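PDB 4DNH: uncharacterized protein from Sinorhizobium meliloti, which is of unknown function but folds as a TIM barrel and probably belongs with dihydrodipicolinate synthase-like proteins, consistent with an enzymatic role. Local coordinates for residues K31-V36 with L74-A79; M252-D257 with E262-D267; F258-L263 with A274-F279; I278-A283 with T325-L330; V309-H314 with D363-L368. All coordinates share one frame; numbering follows the deposited sequence.

Interaction 1: K31-V36 with L74-A79; sequences KAFSRV and LGLGVA
The turn that ends helix 61-73 and leads into barrel strand 77-80 is a Schellman motif centred on G75, and the aromatic ring of F33 packs against its carbonyls and the residues beside it. The ring atom CZ of F33 lies 3.6 Å from L74 O, which sits at the ring edge, close to the ring plane. One atom along, F33 CE2 stands 3.7 Å from G75 O, which approaches obliquely, so two neighbouring ring carbons lie near two successive peptide oxygens; no conventional hydrogen bond crosses the contact. CE2 is also loosely met by L76, whose CD2 is 4.5 Å away. F33 gets there because its CG lies anti to its carbonyl carbon (chi1 -49°), which swings the ring across to the turn. G75 suits this place twice over: its phi is +89°, and a beta carbon modelled on it would stand only 3.2 Å from F33 CZ. L74 O has a polar partner in S287 OG. Helix 283-294 closes over the group, with L290 touching both F33 and L76, while 31-36 leads into strand 37-40, and 74-79 already enters the adjacent parallel strand 77-80.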
# COMPACT_ATOMS: atom_id res chain seq x y z
N LYS A 31 -4.65 -14.50 13.99
CA LYS A 31 -5.54 -15.66 14.09
C LYS A 31 -7.00 -15.30 14.44
O LYS A 31 -7.90 -16.10 14.20
CB LYS A 31 -4.97 -16.71 15.05
CG LYS A 31 -3.96 -17.63 14.38
CD LYS A 31 -2.85 -18.06 15.33
CE LYS A 31 -3.26 -19.25 16.20
NZ LYS A 31 -2.10 -19.76 16.97
N ALA A 32 -7.21 -14.12 15.00
CA ALA A 32 -8.57 -13.64 15.27
C ALA A 32 -9.31 -13.25 13.98
O ALA A 32 -10.53 -13.09 14.00
CB ALA A 32 -8.54 -12.47 16.25
N PHE A 33 -8.56 -13.12 12.88
CA PHE A 33 -9.15 -12.76 11.58
C PHE A 33 -9.49 -13.98 10.74
O PHE A 33 -8.91 -15.06 10.91
CB PHE A 33 -8.20 -11.87 10.75
CG PHE A 33 -7.62 -10.70 11.49
CD1 PHE A 33 -8.27 -10.13 12.58
CD2 PHE A 33 -6.43 -10.14 11.05
CE1 PHE A 33 -7.72 -9.05 13.25
CE2 PHE A 33 -5.89 -9.05 11.71
CZ PHE A 33 -6.54 -8.50 12.81
N SER A 34 -10.44 -13.80 9.83
CA SER A 34 -10.79 -14.80 8.84
C SER A 34 -10.30 -14.36 7.47
O SER A 34 -10.80 -14.83 6.45
CB SER A 34 -12.30 -15.03 8.81
OG SER A 34 -13.01 -13.84 8.51
N ARG A 35 -9.34 -13.43 7.47
CA ARG A 35 -8.71 -12.95 6.24
C ARG A 35 -7.21 -12.82 6.45
O ARG A 35 -6.77 -12.67 7.59
CB ARG A 35 -9.25 -11.57 5.87
CG ARG A 35 -10.74 -11.51 5.56
CD ARG A 35 -11.06 -12.09 4.20
NE ARG A 35 -12.49 -12.05 3.93
CZ ARG A 35 -13.34 -13.02 4.26
NH1 ARG A 35 -12.91 -14.11 4.87
NH2 ARG A 35 -14.63 -12.89 3.97
N VAL A 36 -6.45 -12.87 5.36
CA VAL A 36 -5.03 -12.48 5.34
C VAL A 36 -4.85 -11.03 4.86
O VAL A 36 -5.04 -10.72 3.67
CB VAL A 36 -4.19 -13.42 4.45
CG1 VAL A 36 -2.72 -13.01 4.46
CG2 VAL A 36 -4.33 -14.86 4.92
N LEU A 74 -1.21 -4.76 15.82
CA LEU A 74 -2.63 -4.80 15.48
C LEU A 74 -3.00 -6.07 14.70
O LEU A 74 -4.16 -6.26 14.33
CB LEU A 74 -3.02 -3.55 14.69
CG LEU A 74 -2.96 -2.21 15.43
CD1 LEU A 74 -3.01 -1.07 14.44
CD2 LEU A 74 -4.07 -2.04 16.46
N GLY A 75 -2.01 -6.93 14.47
CA GLY A 75 -2.24 -8.19 13.78
C GLY A 75 -2.13 -8.13 12.28
O GLY A 75 -2.23 -9.17 11.62
N LEU A 76 -1.91 -6.93 11.73
CA LEU A 76 -1.82 -6.74 10.27
C LEU A 76 -0.45 -7.18 9.80
O LEU A 76 0.53 -7.03 10.52
CB LEU A 76 -2.05 -5.27 9.90
CG LEU A 76 -3.39 -4.70 10.36
CD1 LEU A 76 -3.44 -3.19 10.19
CD2 LEU A 76 -4.53 -5.33 9.59
N GLY A 77 -0.38 -7.74 8.60
CA GLY A 77 0.92 -8.04 8.01
C GLY A 77 1.54 -6.78 7.42
O GLY A 77 0.86 -5.77 7.22
N VAL A 78 2.83 -6.85 7.11
CA VAL A 78 3.52 -5.72 6.52
C VAL A 78 3.99 -6.08 5.10
O VAL A 78 4.66 -7.11 4.89
CB VAL A 78 4.71 -5.28 7.42
CG1 VAL A 78 5.69 -4.40 6.64
CG2 VAL A 78 4.20 -4.54 8.66
N ALA A 79 3.64 -5.23 4.13
CA ALA A 79 4.12 -5.34 2.75
C ALA A 79 5.20 -4.28 2.56
O ALA A 79 4.88 -3.09 2.49
CB ALA A 79 2.99 -5.10 1.77

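Interaction 2: M252-D257 with E262-D267; sequences MYTGDD and ELIAGD
T254 holds its hydroxyl opposite the backbone N (chi1 -162°), which leaves CG2 in the crowded position between N and the carbonyl carbon; OG1 and CG2 therefore reach two different residues of helix 260-265. L263 answers with CG anti to its carbonyl carbon (chi1 -58°), a setting that extends CD1 to the strand end. There CD1 meets T254 OG1 at 3.3 Å, a close approach of a methyl to an oxygen, and D256 CB at 3.7 Å. The leucine side chain stands roughly perpendicular to both of these partners, and a single methyl rests against the threonine and the aspartate at once. One helix position further on, I264 uses its CG1 branch, 3.9 Å from T254 CG2, again at nearly a right angle. The alpha carbons of T254 and L263 are 7.2 Å apart, the nearest backbone approach of the two segments. This is the first half of a beta-alpha-beta unit: strand 251-254 ends, a loop turns back, and helix 260-265 covers the strand before the chain enters strand 273-276. T254 OG1 is hydrogen-bonded to E239 OE1 of the preceding helix and weakly receives D256 N at 3.4 Å; D256 OD1 is bonded to F258 N just beyond the segment. With no hydrogen bond crossing the contact and these buried polar groups paired to either the strand's own loop or helix 236-243, the helix contributes only hydrocarbon, and its hold on the strand end rests on van der Waals fit.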
# COMPACT_ATOMS: atom_id res chain seq x y z
N MSE A 252 -6.63 -13.94 -3.73
CA MSE A 252 -6.84 -12.61 -4.32
C MSE A 252 -6.62 -11.59 -3.24
O MSE A 252 -7.39 -11.50 -2.27
CB MSE A 252 -8.26 -12.49 -4.89
CG MSE A 252 -8.67 -11.09 -5.35
SE MSE A 252 -7.53 -10.34 -6.79
CE MSE A 252 -8.33 -11.25 -8.34
N TYR A 253 -5.54 -10.82 -3.37
CA TYR A 253 -5.30 -9.74 -2.42
C TYR A 253 -5.84 -8.46 -3.04
O TYR A 253 -5.37 -8.04 -4.10
CB TYR A 253 -3.82 -9.61 -2.08
CG TYR A 253 -3.24 -10.74 -1.23
CD1 TYR A 253 -3.44 -10.76 0.16
CD2 TYR A 253 -2.47 -11.76 -1.80
CE1 TYR A 253 -2.91 -11.77 0.94
CE2 TYR A 253 -1.94 -12.78 -1.03
CZ TYR A 253 -2.16 -12.78 0.34
OH TYR A 253 -1.65 -13.79 1.12
N THR A 254 -6.82 -7.84 -2.39
CA THR A 254 -7.35 -6.59 -2.90
C THR A 254 -6.35 -5.42 -2.75
O THR A 254 -5.66 -5.30 -1.75
CB THR A 254 -8.77 -6.25 -2.39
OG1 THR A 254 -9.33 -5.26 -3.26
CG2 THR A 254 -8.78 -5.72 -0.96
N GLY A 255 -6.26 -4.61 -3.80
CA GLY A 255 -5.35 -3.48 -3.83
C GLY A 255 -6.21 -2.28 -4.07
O GLY A 255 -5.72 -1.17 -4.22
N ASP A 256 -7.51 -2.54 -4.08
CA ASP A 256 -8.53 -1.55 -4.39
C ASP A 256 -8.88 -0.75 -3.13
O ASP A 256 -9.74 -1.16 -2.34
CB ASP A 256 -9.76 -2.26 -4.95
CG ASP A 256 -10.74 -1.33 -5.62
OD1 ASP A 256 -10.96 -0.23 -5.09
OD2 ASP A 256 -11.30 -1.72 -6.68
N ASP A 257 -8.22 0.39 -2.96
CA ASP A 257 -8.49 1.28 -1.82
C ASP A 257 -9.81 2.07 -1.94
O ASP A 257 -10.16 2.83 -1.03
CB ASP A 257 -7.31 2.24 -1.61
CG ASP A 257 -5.97 1.52 -1.39
OD1 ASP A 257 -5.70 1.09 -0.25
OD2 ASP A 257 -5.19 1.41 -2.36
N GLU A 262 -16.35 -3.82 0.56
CA GLU A 262 -17.20 -4.68 -0.26
C GLU A 262 -16.49 -5.95 -0.71
O GLU A 262 -17.08 -7.04 -0.67
CB GLU A 262 -17.73 -3.92 -1.50
CG GLU A 262 -18.69 -4.73 -2.35
CD GLU A 262 -19.00 -4.12 -3.71
OE1 GLU A 262 -18.96 -2.87 -3.84
OE2 GLU A 262 -19.31 -4.89 -4.66
N LEU A 263 -15.24 -5.80 -1.15
CA LEU A 263 -14.47 -6.91 -1.68
C LEU A 263 -13.98 -7.89 -0.62
O LEU A 263 -14.05 -9.11 -0.82
CB LEU A 263 -13.30 -6.40 -2.53
CG LEU A 263 -13.65 -5.50 -3.72
CD1 LEU A 263 -12.44 -4.72 -4.19
CD2 LEU A 263 -14.23 -6.33 -4.85
N ILE A 264 -13.49 -7.36 0.52
CA ILE A 264 -13.03 -8.19 1.64
C ILE A 264 -14.17 -9.05 2.21
O ILE A 264 -14.00 -10.26 2.39
CB ILE A 264 -12.30 -7.35 2.71
CG1 ILE A 264 -11.03 -6.73 2.11
CG2 ILE A 264 -11.89 -8.20 3.90
CD1 ILE A 264 -10.37 -5.65 2.96
N ALA A 265 -15.33 -8.45 2.45
CA ALA A 265 -16.53 -9.18 2.88
C ALA A 265 -16.96 -10.21 1.82
O ALA A 265 -17.42 -11.30 2.15
CB ALA A 265 -17.68 -8.23 3.19
N GLY A 266 -16.81 -9.85 0.55
CA GLY A 266 -17.11 -10.77 -0.55
C GLY A 266 -18.58 -10.93 -0.91
O GLY A 266 -19.46 -10.31 -0.32
N ASP A 267 -18.82 -11.78 -1.90
CA ASP A 267 -20.17 -12.09 -2.34
C ASP A 267 -20.52 -13.55 -2.09
O ASP A 267 -19.82 -14.25 -1.35
CB ASP A 267 -20.37 -11.72 -3.82
CG ASP A 267 -19.13 -11.96 -4.69
OD1 ASP A 267 -18.45 -13.01 -4.53
OD2 ASP A 267 -18.84 -11.09 -5.54

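Interaction 3: F258-L263 with A274-F279; sequences FNYAEL and ALLGIF
Y260 is the bump of this contact, and L276, I278 and F279 form the hollow that receives it. Its CG lies between the backbone N and the carbonyl carbon (chi1 56°), which stands the ring up from the first turn of helix 260-265 toward the end of strand 273-276. At the base, L276 CD1 fits against Y260 CB at 3.6 Å. Higher up, I278 sets CG2 over one face of the phenol in a CH-pi contact, 4.1 Å from the ring centroid and 17° off the ring normal. The third wall is F279, whose CE1 comes within 4.0 Å of Y260 CD2. The hollow is itself keyed together, since L276 CD1 lies 3.6 Å above the plane of the F279 ring, over its centre; one methyl thus fills the angle between both aromatic residues. The phenol hydroxyl reaches beyond the hollow to a hydrogen bond with T308 OG1. A serine in place of Y260 would probably leave I278 CG2 without a ring to lie on, open a gap between helix 260-265 and L276 and F279, and deprive T308 OG1 of its partner. The arrangement is that of the last beta-alpha-beta unit of a TIM barrel, with a short extra helix, 278-281, directly after the eighth strand; a glycerol, probably from the crystallisation liquor, hydrogen-bonds G277 N near L276, consistent with a pocket at the strands' C-terminal ends.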
# COMPACT_ATOMS: atom_id res chain seq x y z
N PHE A 258 -10.54 1.90 -3.04
CA PHE A 258 -11.86 2.52 -3.19
C PHE A 258 -12.99 1.60 -2.74
O PHE A 258 -14.06 2.07 -2.34
CB PHE A 258 -12.11 2.90 -4.65
CG PHE A 258 -11.75 4.31 -4.98
CD1 PHE A 258 -10.42 4.71 -5.02
CD2 PHE A 258 -12.74 5.23 -5.29
CE1 PHE A 258 -10.08 6.02 -5.33
CE2 PHE A 258 -12.42 6.55 -5.61
CZ PHE A 258 -11.08 6.93 -5.62
N ASN A 259 -12.73 0.29 -2.78
CA ASN A 259 -13.76 -0.74 -2.68
C ASN A 259 -13.48 -1.92 -1.74
O ASN A 259 -14.23 -2.91 -1.75
CB ASN A 259 -14.02 -1.27 -4.07
CG ASN A 259 -14.64 -0.22 -4.95
OD1 ASN A 259 -15.67 0.34 -4.61
ND2 ASN A 259 -13.97 0.10 -6.06
N TYR A 260 -12.43 -1.79 -0.94
CA TYR A 260 -11.96 -2.83 -0.02
C TYR A 260 -13.02 -3.46 0.91
O TYR A 260 -13.03 -4.68 1.08
CB TYR A 260 -10.77 -2.31 0.80
CG TYR A 260 -11.03 -1.03 1.58
CD1 TYR A 260 -10.94 0.22 0.97
CD2 TYR A 260 -11.34 -1.08 2.95
CE1 TYR A 260 -11.18 1.39 1.70
CE2 TYR A 260 -11.57 0.07 3.68
CZ TYR A 260 -11.49 1.31 3.05
OH TYR A 260 -11.73 2.47 3.79
N ALA A 261 -13.89 -2.66 1.50
CA ALA A 261 -14.90 -3.20 2.42
C ALA A 261 -15.80 -4.22 1.72
O ALA A 261 -15.96 -5.34 2.21
CB ALA A 261 -15.72 -2.09 3.06
N GLU A 262 -16.35 -3.82 0.56
CA GLU A 262 -17.20 -4.68 -0.26
C GLU A 262 -16.49 -5.95 -0.71
O GLU A 262 -17.08 -7.04 -0.67
CB GLU A 262 -17.73 -3.92 -1.50
CG GLU A 262 -18.69 -4.73 -2.35
CD GLU A 262 -19.00 -4.12 -3.71
OE1 GLU A 262 -18.96 -2.87 -3.84
OE2 GLU A 262 -19.31 -4.89 -4.66
N LEU A 263 -15.24 -5.80 -1.15
CA LEU A 263 -14.47 -6.91 -1.68
C LEU A 263 -13.98 -7.89 -0.62
O LEU A 263 -14.05 -9.11 -0.82
CB LEU A 263 -13.30 -6.40 -2.53
CG LEU A 263 -13.65 -5.50 -3.72
CD1 LEU A 263 -12.44 -4.72 -4.19
CD2 LEU A 263 -14.23 -6.33 -4.85
N ALA A 274 -6.41 -9.04 1.55
CA ALA A 274 -6.08 -7.62 1.54
C ALA A 274 -4.59 -7.30 1.59
O ALA A 274 -3.85 -7.87 2.37
CB ALA A 274 -6.79 -6.90 2.68
N LEU A 275 -4.19 -6.39 0.73
CA LEU A 275 -2.84 -5.84 0.72
C LEU A 275 -3.02 -4.40 0.25
O LEU A 275 -3.02 -4.09 -0.95
CB LEU A 275 -1.95 -6.66 -0.21
CG LEU A 275 -0.43 -6.54 -0.06
CD1 LEU A 275 0.20 -7.58 -0.97
CD2 LEU A 275 0.06 -5.13 -0.41
N LEU A 276 -3.20 -3.52 1.23
CA LEU A 276 -3.73 -2.19 1.01
C LEU A 276 -2.88 -1.10 1.64
O LEU A 276 -2.47 -1.21 2.80
CB LEU A 276 -5.14 -2.10 1.60
CG LEU A 276 -6.25 -2.84 0.87
CD1 LEU A 276 -7.43 -3.05 1.81
CD2 LEU A 276 -6.67 -2.08 -0.37
N GLY A 277 -2.63 -0.03 0.88
CA GLY A 277 -2.05 1.19 1.43
C GLY A 277 -3.00 1.88 2.41
O GLY A 277 -2.55 2.54 3.33
N ILE A 278 -4.32 1.72 2.22
CA ILE A 278 -5.27 2.34 3.16
C ILE A 278 -5.20 1.70 4.56
O ILE A 278 -5.43 2.36 5.56
CB ILE A 278 -6.72 2.42 2.60
CG1 ILE A 278 -7.67 3.15 3.57
CG2 ILE A 278 -7.29 1.04 2.29
CD1 ILE A 278 -7.39 4.63 3.73
N PHE A 279 -4.85 0.41 4.62
CA PHE A 279 -4.75 -0.28 5.90
C PHE A 279 -3.63 0.26 6.78
O PHE A 279 -3.65 0.11 8.00
CB PHE A 279 -4.63 -1.78 5.70
CG PHE A 279 -5.97 -2.45 5.55
CD1 PHE A 279 -7.13 -1.70 5.43
CD2 PHE A 279 -6.05 -3.83 5.51
CE1 PHE A 279 -8.35 -2.30 5.30
CE2 PHE A 279 -7.28 -4.45 5.38
CZ PHE A 279 -8.43 -3.68 5.28

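Interaction 4: I278-A283 with T325-L330; sequences IFDAIA and TGVVFL
V327 overlaps two consecutive residues of the short helix 278-281, one with each methyl. CG1, placed opposite the backbone N (chi1 164°), lies against the carboxylate of D280, 3.5 Å from OD1. CG2 turns to A281 and stops 4.1 Å from its CB. The backbones come close here, the alpha carbons of A281 and V327 being 5.2 Å apart, a separation that leaves room for little more than the alanine methyl between the helices. In the TIM-barrel architecture of this chain, helix 278-281 follows the eighth strand, and helix 323-333 belongs to the helical stretch that comes after the barrel strands. One turn along that second helix, L330 lays CD2 3.4 Å from A281 O, while the same methyl is 4.1 Å from A281 CB, so the alanine is held between valine and leucine. A water bridges the polar side of the contact: it donates to D280 OD1 at 3.0 Å and to V327 O at 2.7 Å, spending both its protons between a side chain and a helix carbonyl. The other carboxylate oxygen, D280 OD2, is hydrogen-bonded to H42 ND1. Beyond the pair, L330 also touches A362 of helix 352-364.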
# COMPACT_ATOMS: atom_id res chain seq x y z
N ILE A 278 -4.32 1.72 2.22
CA ILE A 278 -5.27 2.34 3.16
C ILE A 278 -5.20 1.70 4.56
O ILE A 278 -5.43 2.36 5.56
CB ILE A 278 -6.72 2.42 2.60
CG1 ILE A 278 -7.67 3.15 3.57
CG2 ILE A 278 -7.29 1.04 2.29
CD1 ILE A 278 -7.39 4.63 3.73
N PHE A 279 -4.85 0.41 4.62
CA PHE A 279 -4.75 -0.28 5.90
C PHE A 279 -3.63 0.26 6.78
O PHE A 279 -3.65 0.11 8.00
CB PHE A 279 -4.63 -1.78 5.70
CG PHE A 279 -5.97 -2.45 5.55
CD1 PHE A 279 -7.13 -1.70 5.43
CD2 PHE A 279 -6.05 -3.83 5.51
CE1 PHE A 279 -8.35 -2.30 5.30
CE2 PHE A 279 -7.28 -4.45 5.38
CZ PHE A 279 -8.43 -3.68 5.28
N ASP A 280 -2.65 0.90 6.15
CA ASP A 280 -1.64 1.64 6.84
C ASP A 280 -2.33 2.82 7.59
O ASP A 280 -2.28 2.89 8.83
CB ASP A 280 -0.59 2.11 5.82
CG ASP A 280 0.33 3.20 6.36
OD1 ASP A 280 -0.10 4.04 7.19
OD2 ASP A 280 1.50 3.24 5.91
N ALA A 281 -2.99 3.70 6.83
CA ALA A 281 -3.62 4.91 7.39
C ALA A 281 -4.77 4.67 8.39
O ALA A 281 -4.99 5.49 9.29
CB ALA A 281 -4.09 5.82 6.27
N ILE A 282 -5.49 3.55 8.25
CA ILE A 282 -6.58 3.24 9.19
C ILE A 282 -6.33 1.94 9.97
O ILE A 282 -7.29 1.28 10.44
CB ILE A 282 -7.95 3.18 8.47
CG1 ILE A 282 -8.00 1.99 7.51
CG2 ILE A 282 -8.25 4.50 7.75
CD1 ILE A 282 -9.33 1.82 6.80
N ALA A 283 -5.05 1.60 10.13
CA ALA A 283 -4.63 0.37 10.81
C ALA A 283 -5.52 -0.07 11.98
O ALA A 283 -6.02 -1.21 11.95
CB ALA A 283 -3.16 0.45 11.24
N THR A 325 0.76 11.02 0.26
CA THR A 325 0.69 12.24 1.01
C THR A 325 -0.40 12.23 2.08
O THR A 325 -0.14 12.60 3.23
CB THR A 325 0.56 13.42 0.05
OG1 THR A 325 1.61 13.31 -0.91
CG2 THR A 325 0.64 14.76 0.79
N GLY A 326 -1.60 11.78 1.72
CA GLY A 326 -2.70 11.67 2.68
C GLY A 326 -2.42 10.63 3.75
O GLY A 326 -2.83 10.76 4.91
N VAL A 327 -1.69 9.58 3.37
CA VAL A 327 -1.38 8.52 4.32
C VAL A 327 -0.42 9.04 5.42
O VAL A 327 -0.69 8.91 6.61
CB VAL A 327 -0.81 7.30 3.57
CG1 VAL A 327 -0.11 6.34 4.52
CG2 VAL A 327 -1.95 6.59 2.82
N VAL A 328 0.68 9.64 4.99
CA VAL A 328 1.66 10.20 5.89
C VAL A 328 1.07 11.39 6.66
O VAL A 328 1.35 11.56 7.85
CB VAL A 328 2.92 10.60 5.13
CG1 VAL A 328 3.93 11.25 6.07
CG2 VAL A 328 3.51 9.39 4.42
N PHE A 329 0.24 12.21 6.02
CA PHE A 329 -0.42 13.27 6.78
C PHE A 329 -1.26 12.69 7.92
O PHE A 329 -1.29 13.24 9.01
CB PHE A 329 -1.30 14.14 5.89
CG PHE A 329 -1.86 15.35 6.59
CD1 PHE A 329 -1.03 16.39 7.00
CD2 PHE A 329 -3.21 15.45 6.84
CE1 PHE A 329 -1.54 17.50 7.64
CE2 PHE A 329 -3.73 16.57 7.48
CZ PHE A 329 -2.89 17.59 7.87
N LEU A 330 -1.93 11.58 7.65
CA LEU A 330 -2.73 10.97 8.69
C LEU A 330 -1.83 10.38 9.80
O LEU A 330 -2.12 10.57 10.98
CB LEU A 330 -3.73 9.98 8.11
CG LEU A 330 -4.84 9.59 9.10
CD1 LEU A 330 -5.46 10.81 9.80
CD2 LEU A 330 -5.91 8.68 8.49
O HOH W 1 -0.75 6.80 8.30

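Interaction 5: V309-H314 with D363-L368; sequences VPLSRH and DKAGAL
L311 carries the whole tightly packed part of this contact through a single methyl. Its CD2 lies 4.1 Å from A367 CB and 4.4 Å from A365 CB, and because the two alanine methyls are themselves about 4.4 Å apart, the three carbons form a nearly equilateral triangle with the leucine methyl set against both alanines. CG of L311 lies opposite the backbone N (chi1 162°), which directs the branch outward from helix 308-315 to the turn ending helix 352-364. That turn is a Schellman motif: G366 takes a positive phi of 66°, and its N reaches back to D363 O at 3.3 Å, curling the chain so that A365 and A367, on both sides of the glycine, offer their methyls to the same partner. The backbones nevertheless stay apart, with 7.2 Å between the alpha carbons of L311 and A365. The buried area is small, 85 Å². Toward solvent the fit slackens quickly: P310 is exposed and its side chain comes no nearer than 6.4 Å to the turn, while K364 is also exposed and remains further off. Inward, L311 is backed by I282 and by L361 of helix 352-364. The polar groups of the segments look to other partners, D363 to Y16, T19 and G20, and R313 to the carbonyl of F258. No hydrogen bond or salt bridge spans the gap, so the link is purely apolar and depends on the burial of three hydrocarbon groups rather than on directed bonds.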
# COMPACT_ATOMS: atom_id res chain seq x y z
N VAL A 309 -14.36 4.41 4.29
CA VAL A 309 -14.40 4.36 2.84
C VAL A 309 -14.41 5.76 2.19
O VAL A 309 -13.65 6.00 1.25
CB VAL A 309 -15.56 3.46 2.34
CG1 VAL A 309 -15.78 3.61 0.84
CG2 VAL A 309 -15.30 2.00 2.72
N PRO A 310 -15.24 6.70 2.70
CA PRO A 310 -15.18 8.02 2.09
C PRO A 310 -13.79 8.66 2.27
O PRO A 310 -13.29 9.26 1.35
CB PRO A 310 -16.26 8.82 2.84
CG PRO A 310 -17.22 7.80 3.30
CD PRO A 310 -16.40 6.58 3.62
N LEU A 311 -13.21 8.50 3.46
CA LEU A 311 -11.87 9.00 3.76
C LEU A 311 -10.87 8.41 2.77
O LEU A 311 -10.07 9.14 2.19
CB LEU A 311 -11.49 8.63 5.19
CG LEU A 311 -9.99 8.69 5.54
CD1 LEU A 311 -9.47 10.12 5.58
CD2 LEU A 311 -9.74 7.96 6.86
N SER A 312 -10.93 7.11 2.58
CA SER A 312 -10.07 6.46 1.62
C SER A 312 -10.21 7.00 0.17
O SER A 312 -9.23 7.30 -0.49
CB SER A 312 -10.33 4.96 1.63
OG SER A 312 -9.22 4.32 1.03
N ARG A 313 -11.44 7.10 -0.33
CA ARG A 313 -11.67 7.61 -1.66
C ARG A 313 -11.10 9.01 -1.82
O ARG A 313 -10.62 9.38 -2.88
CB ARG A 313 -13.15 7.58 -1.99
CG ARG A 313 -13.64 6.15 -2.10
CD ARG A 313 -15.14 6.02 -2.15
NE ARG A 313 -15.46 4.63 -2.45
CZ ARG A 313 -16.68 4.14 -2.63
NH1 ARG A 313 -17.74 4.93 -2.54
NH2 ARG A 313 -16.82 2.85 -2.89
N HIS A 314 -11.14 9.78 -0.73
CA HIS A 314 -10.59 11.13 -0.73
C HIS A 314 -9.07 11.10 -0.79
O HIS A 314 -8.46 11.81 -1.60
CB HIS A 314 -11.09 11.91 0.48
CG HIS A 314 -10.46 13.28 0.61
ND1 HIS A 314 -10.89 14.35 -0.10
CD2 HIS A 314 -9.40 13.73 1.41
CE1 HIS A 314 -10.15 15.43 0.22
NE2 HIS A 314 -9.24 15.05 1.15
N ASP A 363 -11.85 12.37 11.08
CA ASP A 363 -12.65 12.55 12.31
C ASP A 363 -13.90 11.68 12.30
O ASP A 363 -14.17 10.96 13.26
CB ASP A 363 -13.04 14.02 12.51
CG ASP A 363 -14.21 14.19 13.48
OD1 ASP A 363 -14.21 13.57 14.57
OD2 ASP A 363 -15.14 14.95 13.16
N LYS A 364 -14.66 11.75 11.22
CA LYS A 364 -15.94 11.05 11.14
C LYS A 364 -15.81 9.55 10.89
O LYS A 364 -16.80 8.84 10.88
CB LYS A 364 -16.83 11.72 10.08
CG LYS A 364 -17.34 13.08 10.54
CD LYS A 364 -18.20 13.77 9.48
CE LYS A 364 -17.38 14.26 8.30
NZ LYS A 364 -18.26 14.65 7.16
N ALA A 365 -14.58 9.08 10.67
CA ALA A 365 -14.34 7.68 10.42
C ALA A 365 -13.73 7.02 11.65
O ALA A 365 -13.41 5.84 11.62
CB ALA A 365 -13.42 7.51 9.23
N GLY A 366 -13.57 7.80 12.72
CA GLY A 366 -12.97 7.34 13.97
C GLY A 366 -11.51 6.99 13.81
O GLY A 366 -10.96 6.22 14.61
N ALA A 367 -10.88 7.56 12.77
CA ALA A 367 -9.48 7.31 12.41
C ALA A 367 -8.47 8.28 13.03
O ALA A 367 -7.26 8.17 12.78
CB ALA A 367 -9.30 7.27 10.89
N LEU A 368 -8.95 9.23 13.83
CA LEU A 368 -8.05 10.06 14.65
C LEU A 368 -7.89 9.44 16.04
O LEU A 368 -8.75 9.61 16.91
CB LEU A 368 -8.58 11.49 14.77
CG LEU A 368 -8.82 12.28 13.49
CD1 LEU A 368 -9.44 13.62 13.83
CD2 LEU A 368 -7.52 12.46 12.70

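Overall arrangement
Interactions 2 to 5 are buried contacts; interaction 1 is partly buried. Interactions 3 and 4 lie nearest the chain centre, about 9 Å from it, while interaction 5 is peripheral but still buried. Interactions 2 and 3 share helix 260-265 and hold it to neighbouring strands 251-254 and 273-276; D257 OD1 bonds I278 N at 2.9 Å between them. Interactions 3 and 4 share helix 278-281 and pack different neighbours on it, helix 260-265 and helix 323-333, the first apolar and aromatic, the second also bridged by water. Interaction 5 meets interaction 4 where L330 CD2 is 4.2 Å from L311 CD2. Interaction 1, built on ring-to-carbonyl contacts, touches 2, 3 and 4. None has a direct hydrogen bond across its two segments.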